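Beta-glycosidase (Bacteroides caccae, PDB 6T2R) hydrolyses glycosidic bonds as a family 16 glycoside hydrolase, an endo-acting O-glycanase of a gut bacterium that probably helps initiate mucin breakdown. Local coordinates at residues G142-M147 / D197-H202; T159-Y164 / P174-T179. All blocks are in the same frame, centred on the assembly; numbering follows the deposited sequence.

Contact 1: residues G142-M147 / D197-H202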
loop_
_atom_site.group_PDB
_atom_site.type_symbol
_atom_site.label_atom_id
_atom_site.label_comp_id
_atom_site.label_asym_id
_atom_site.label_seq_id
_atom_site.Cartn_x
_atom_site.Cartn_y
_atom_site.Cartn_z
ATOM N N GLY A 142 5.991 -0.040 12.867
ATOM C CA GLY A 142 6.308 -0.648 11.566
ATOM C C GLY A 142 5.504 -0.049 10.419
ATOM O O GLY A 142 4.421 0.545 10.649
ATOM N N GLU A 143 6.005 -0.255 9.210
ATOM C CA GLU A 143 5.375 0.141 7.931
ATOM C C GLU A 143 5.768 -0.914 6.892
ATOM O O GLU A 143 6.946 -1.374 6.905
ATOM C CB GLU A 143 5.852 1.531 7.495
ATOM C CG GLU A 143 5.158 2.060 6.231
ATOM C CD GLU A 143 5.863 3.252 5.602
ATOM O OE1 GLU A 143 5.952 3.323 4.382
ATOM O OE2 GLU A 143 6.330 4.105 6.353
ATOM N N VAL A 144 4.809 -1.311 6.058
ATOM C CA VAL A 144 5.009 -2.305 4.980
ATOM C C VAL A 144 4.554 -1.662 3.672
ATOM O O VAL A 144 3.368 -1.398 3.503
ATOM C CB VAL A 144 4.243 -3.595 5.286
ATOM C CG1 VAL A 144 4.382 -4.614 4.161
ATOM C CG2 VAL A 144 4.686 -4.192 6.611
ATOM N N ASP A 145 5.497 -1.423 2.784
ATOM C CA ASP A 145 5.239 -0.848 1.443
ATOM C C ASP A 145 5.089 -2.016 0.473
ATOM O O ASP A 145 6.097 -2.622 0.110
ATOM C CB ASP A 145 6.371 0.131 1.113
ATOM C CG ASP A 145 6.441 1.273 2.116
ATOM O OD1 ASP A 145 5.409 1.539 2.767
ATOM O OD2 ASP A 145 7.515 1.878 2.242
ATOM N N ILE A 146 3.869 -2.350 0.091
ATOM C CA ILE A 146 3.605 -3.447 -0.893
ATOM C C ILE A 146 3.940 -2.959 -2.309
ATOM O O ILE A 146 4.386 -3.773 -3.133
ATOM C CB ILE A 146 2.155 -3.926 -0.757
ATOM C CG1 ILE A 146 1.846 -4.299 0.698
ATOM C CG2 ILE A 146 1.887 -5.056 -1.733
ATOM C CD1 ILE A 146 0.393 -4.596 1.033
ATOM N N MET A 147 3.786 -1.659 -2.594
ATOM C CA MET A 147 4.142 -1.085 -3.921
ATOM C C MET A 147 4.425 0.416 -3.796
ATOM O O MET A 147 3.621 1.135 -3.191
ATOM C CB MET A 147 2.983 -1.328 -4.891
ATOM C CG MET A 147 3.279 -1.066 -6.349
ATOM S SD MET A 147 3.336 0.682 -6.778
ATOM C CE MET A 147 1.617 1.142 -6.517
ATOM N N ASP A 197 8.005 -15.180 11.422
ATOM C CA ASP A 197 9.479 -15.020 11.388
ATOM C C ASP A 197 9.927 -14.229 10.159
ATOM O O ASP A 197 11.143 -14.161 9.942
ATOM C CB ASP A 197 10.155 -16.378 11.342
ATOM C CG ASP A 197 10.101 -17.005 9.952
ATOM O OD1 ASP A 197 9.039 -16.987 9.315
ATOM O OD2 ASP A 197 11.116 -17.532 9.531
ATOM N N SER A 198 9.018 -13.713 9.335
ATOM C CA SER A 198 9.405 -13.127 8.026
ATOM C C SER A 198 8.214 -12.523 7.294
ATOM O O SER A 198 7.071 -13.017 7.454
ATOM C CB SER A 198 10.056 -14.146 7.147
ATOM O OG SER A 198 9.131 -15.205 6.907
ATOM N N LEU A 199 8.510 -11.531 6.457
ATOM C CA LEU A 199 7.592 -11.026 5.420
ATOM C C LEU A 199 8.154 -11.479 4.070
ATOM O O LEU A 199 9.375 -11.424 3.923
ATOM C CB LEU A 199 7.481 -9.501 5.482
ATOM C CG LEU A 199 7.070 -8.870 6.812
ATOM C CD1 LEU A 199 6.839 -7.362 6.618
ATOM C CD2 LEU A 199 5.842 -9.541 7.424
ATOM N N VAL A 200 7.298 -11.895 3.132
ATOM C CA VAL A 200 7.712 -12.268 1.745
ATOM C C VAL A 200 6.911 -11.423 0.752
ATOM O O VAL A 200 5.667 -11.505 0.792
ATOM C CB VAL A 200 7.497 -13.758 1.448
ATOM C CG1 VAL A 200 8.033 -14.100 0.071
ATOM C CG2 VAL A 200 8.095 -14.666 2.531
ATOM N N PHE A 201 7.625 -10.654 -0.085
ATOM C CA PHE A 201 7.068 -9.716 -1.094
ATOM C C PHE A 201 7.049 -10.383 -2.463
ATOM O O PHE A 201 8.030 -11.030 -2.818
ATOM C CB PHE A 201 7.892 -8.436 -1.129
ATOM C CG PHE A 201 7.739 -7.591 0.113
ATOM C CD1 PHE A 201 6.720 -6.647 0.232
ATOM C CD2 PHE A 201 8.615 -7.738 1.168
ATOM C CE1 PHE A 201 6.585 -5.874 1.382
ATOM C CE2 PHE A 201 8.486 -6.960 2.312
ATOM C CZ PHE A 201 7.490 -6.023 2.416
ATOM N N HIS A 202 5.948 -10.224 -3.182
ATOM C CA HIS A 202 5.723 -10.809 -4.518
ATOM C C HIS A 202 5.203 -9.703 -5.418
ATOM O O HIS A 202 4.489 -8.819 -4.925
ATOM C CB HIS A 202 4.722 -11.979 -4.479
ATOM C CG HIS A 202 5.182 -13.148 -3.682
ATOM N ND1 HIS A 202 4.783 -13.350 -2.374
ATOM C CD2 HIS A 202 6.039 -14.155 -3.988
ATOM C CE1 HIS A 202 5.346 -14.462 -1.923
ATOM N NE2 HIS A 202 6.145 -14.969 -2.898
#
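Val144 points its side chain toward strand 198-202, and each of its methyl groups meets a different residue there. From CB the side chain forks: CG1, anti to the backbone N (chi1 177°), leans over to the outer end of the Phe201 ring, 3.8 Å from Phe201 CE1 and equally close to CZ, while CG2 swings the other way and meets Leu199 tip to tip, 3.8 Å from Leu199 CD1. Phe201 and Leu199, two residues apart on one strand, thus straddle the valine. The Phe201 ring reaches further along the opposing backbone: its CE1 lies 3.5 Å from Asp145 O, approached obliquely, and Ile146 CA stands near the ring plane at its edge, 4.5 Å from Phe201 CE1. No hydrogen bond crosses. The strand axes run 10.1 Å apart, 22° from parallel, a spacing bridged by side chains, as between the two layers of the beta-jelly-roll sandwich of family 16. The run from Glu143 to Glu148 matches the ExDxxE signature of that family, whose acidic residues serve catalysis in relatives; Val144 faces the sandwich interior while the Glu143 and Asp145 carboxylates are directed away from it. At Ile146 the chain turns a corner, and Ile146 and Met147 together face Ile126 in a classic beta bulge. Strand 125-130 flanks 143-145 on one edge and strand 155-161 on the other; Phe222 and Phe224 from loops extend the apolar layer at Leu199, and Phe209 lies nearly parallel to the Phe201 ring.

Contact 2: residues T159-Y164 / P174-T179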
loop_
_atom_site.group_PDB
_atom_site.type_symbol
_atom_site.label_atom_id
_atom_site.label_comp_id
_atom_site.label_asym_id
_atom_site.label_seq_id
_atom_site.Cartn_x
_atom_site.Cartn_y
_atom_site.Cartn_z
ATOM N N THR A 159 9.262 -2.481 0.365
ATOM C CA THR A 159 10.093 -1.968 1.488
ATOM C C THR A 159 9.389 -2.147 2.827
ATOM O O THR A 159 8.160 -2.228 2.832
ATOM C CB THR A 159 10.392 -0.476 1.348
ATOM O OG1 THR A 159 10.597 -0.174 -0.023
ATOM C CG2 THR A 159 11.637 -0.080 2.106
ATOM N N VAL A 160 10.170 -2.261 3.901
ATOM C CA VAL A 160 9.682 -2.182 5.308
ATOM C C VAL A 160 10.425 -1.017 5.941
ATOM O O VAL A 160 11.569 -0.754 5.551
ATOM C CB VAL A 160 9.846 -3.477 6.143
ATOM C CG1 VAL A 160 9.179 -4.662 5.482
ATOM C CG2 VAL A 160 11.298 -3.835 6.438
ATOM N N HIS A 161 9.773 -0.361 6.882
ATOM C CA HIS A 161 10.394 0.637 7.788
ATOM C C HIS A 161 10.030 0.274 9.223
ATOM O O HIS A 161 8.870 -0.223 9.456
ATOM C CB HIS A 161 9.888 2.034 7.426
ATOM C CG HIS A 161 10.042 2.300 5.991
ATOM N ND1 HIS A 161 11.214 2.769 5.482
ATOM C CD2 HIS A 161 9.202 2.115 4.953
ATOM C CE1 HIS A 161 11.079 2.913 4.176
ATOM N NE2 HIS A 161 9.874 2.497 3.831
ATOM N N SER A 162 10.936 0.552 10.147
ATOM C CA SER A 162 10.750 0.259 11.581
ATOM C C SER A 162 11.625 1.180 12.431
ATOM O O SER A 162 12.443 1.878 11.891
ATOM C CB SER A 162 11.121 -1.177 11.836
ATOM O OG SER A 162 12.516 -1.398 11.616
ATOM N N HIS A 163 11.563 1.022 13.746
ATOM C CA HIS A 163 12.546 1.616 14.694
ATOM C C HIS A 163 13.952 1.198 14.267
ATOM O O HIS A 163 14.870 2.008 14.297
ATOM C CB HIS A 163 12.215 1.151 16.101
ATOM C CG HIS A 163 13.231 1.468 17.128
ATOM N ND1 HIS A 163 13.388 2.736 17.607
ATOM C CD2 HIS A 163 14.130 0.679 17.765
ATOM C CE1 HIS A 163 14.330 2.706 18.530
ATOM N NE2 HIS A 163 14.816 1.464 18.637
ATOM N N TYR A 164 14.099 -0.044 13.857
ATOM C CA TYR A 164 15.409 -0.662 13.563
ATOM C C TYR A 164 15.955 -0.069 12.266
ATOM O O TYR A 164 17.108 0.324 12.279
ATOM C CB TYR A 164 15.220 -2.180 13.533
ATOM C CG TYR A 164 16.451 -3.016 13.291
ATOM C CD1 TYR A 164 16.800 -3.384 12.002
ATOM C CD2 TYR A 164 17.199 -3.526 14.345
ATOM C CE1 TYR A 164 17.874 -4.221 11.759
ATOM C CE2 TYR A 164 18.289 -4.350 14.117
ATOM C CZ TYR A 164 18.636 -4.686 12.816
ATOM O OH TYR A 164 19.666 -5.538 12.559
ATOM N N PRO A 174 19.096 -6.979 8.202
ATOM C CA PRO A 174 18.950 -7.401 6.808
ATOM C C PRO A 174 18.431 -6.315 5.869
ATOM O O PRO A 174 17.930 -5.310 6.355
ATOM C CB PRO A 174 17.911 -8.516 6.905
ATOM C CG PRO A 174 17.066 -8.133 8.116
ATOM C CD PRO A 174 17.949 -7.326 9.040
ATOM N N LYS A 175 18.555 -6.554 4.562
ATOM C CA LYS A 175 18.150 -5.599 3.489
ATOM C C LYS A 175 16.654 -5.281 3.675
ATOM O O LYS A 175 15.851 -6.205 3.682
ATOM C CB LYS A 175 18.446 -6.220 2.118
ATOM C CG LYS A 175 18.895 -5.254 1.032
ATOM C CD LYS A 175 19.375 -5.937 -0.243
ATOM C CE LYS A 175 18.229 -6.479 -1.069
ATOM N NZ LYS A 175 18.739 -7.217 -2.246
ATOM N N HIS A 176 16.287 -4.022 3.850
ATOM C CA HIS A 176 14.907 -3.629 4.206
ATOM C C HIS A 176 14.039 -3.397 2.964
ATOM O O HIS A 176 12.805 -3.200 3.143
ATOM C CB HIS A 176 14.937 -2.399 5.109
ATOM C CG HIS A 176 15.147 -1.116 4.383
ATOM N ND1 HIS A 176 14.273 -0.070 4.498
ATOM C CD2 HIS A 176 16.127 -0.707 3.552
ATOM C CE1 HIS A 176 14.713 0.925 3.759
ATOM N NE2 HIS A 176 15.838 0.563 3.172
ATOM N N GLY A 177 14.625 -3.433 1.773
ATOM C CA GLY A 177 13.893 -3.154 0.525
ATOM C C GLY A 177 14.547 -3.744 -0.712
ATOM O O GLY A 177 15.702 -4.120 -0.661
ATOM N N ASN A 178 13.783 -3.890 -1.782
ATOM C CA ASN A 178 14.325 -4.359 -3.074
ATOM C C ASN A 178 13.368 -3.944 -4.189
ATOM O O ASN A 178 12.151 -3.928 -3.971
ATOM C CB ASN A 178 14.555 -5.877 -3.040
ATOM C CG ASN A 178 15.572 -6.324 -4.064
ATOM O OD1 ASN A 178 16.598 -5.701 -4.178
ATOM N ND2 ASN A 178 15.295 -7.390 -4.799
ATOM N N THR A 179 13.913 -3.700 -5.373
ATOM C CA THR A 179 13.148 -3.422 -6.605
ATOM C C THR A 179 12.995 -4.695 -7.417
ATOM O O THR A 179 13.764 -5.627 -7.246
ATOM C CB THR A 179 13.802 -2.341 -7.469
ATOM O OG1 THR A 179 15.024 -2.914 -7.902
ATOM C CG2 THR A 179 14.031 -1.045 -6.739
#
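The imidazole of His176 turns its edge toward the face of His161 in an offset edge-to-face pair, the planes at 76° and the centroids 5.7 Å apart; the closest atoms are the two CE1 carbons. Val160 O also sits at the His176 edge, taking a hydrogen bond of 3.0 Å from His176 ND1 that arrives almost in line with the carbonyl (177° at the oxygen). Thr159 CG2 comes obliquely to the same ring, 3.6 Å from His176 ND1, the two side chains lying side by side and pointing the same way. His176 CG stands between its own backbone N and carbonyl carbon (chi1 79°), which sets the ring alongside the edge of strand 155-161, with ND1 facing Val160 O. The backbone completes the grip: Val160 N donates to His176 O at 2.9 Å, so Val160 is held through both its N and its O by one residue. Next along, Thr159 and Gly177 form an antiparallel non-hydrogen-bonded pair, CA to CA 4.1 Å. Strands 155-161 and 177-181 thereby start to pair as successive antiparallel strands of the jelly-roll, joined by a long connection that carries the short helix 163-167. Ser162 is the N-cap of that helix, its OG accepting a weak bond from Tyr164 N. Further out, the Tyr164 ring crosses Pro174 obliquely, Tyr164 CE1 lying 4.1 Å from Pro174 CD. Its hydroxyl is bonded to Asn173 O, just before the cis peptide of Pro174, while Tyr211 and Pro212 of strand 206-212 pack against the proline.

Contact 2 is nested inside contact 1 along the chain: 142-147 comes first, then 159-164, 174-179 and finally 197-202. Their centres lie about 8 Å apart, on the same side of the chain's centre. Strands 143-145 and 155-161 are sheet neighbours, joined by probable hydrogen bonds from Asp145 N to Thr159 O (2.8 Å) and from Glu143 N to His161 O (2.9 Å). Contact 1 runs across the sandwich from this layer to strand 198-203, whereas contact 2 extends the layer laterally to strand 177-181. His161 also bonds weakly through NE2 to Asp145 OD2, linking the histidine pair to the acidic signature strand, which in family relatives lines the substrate cleft.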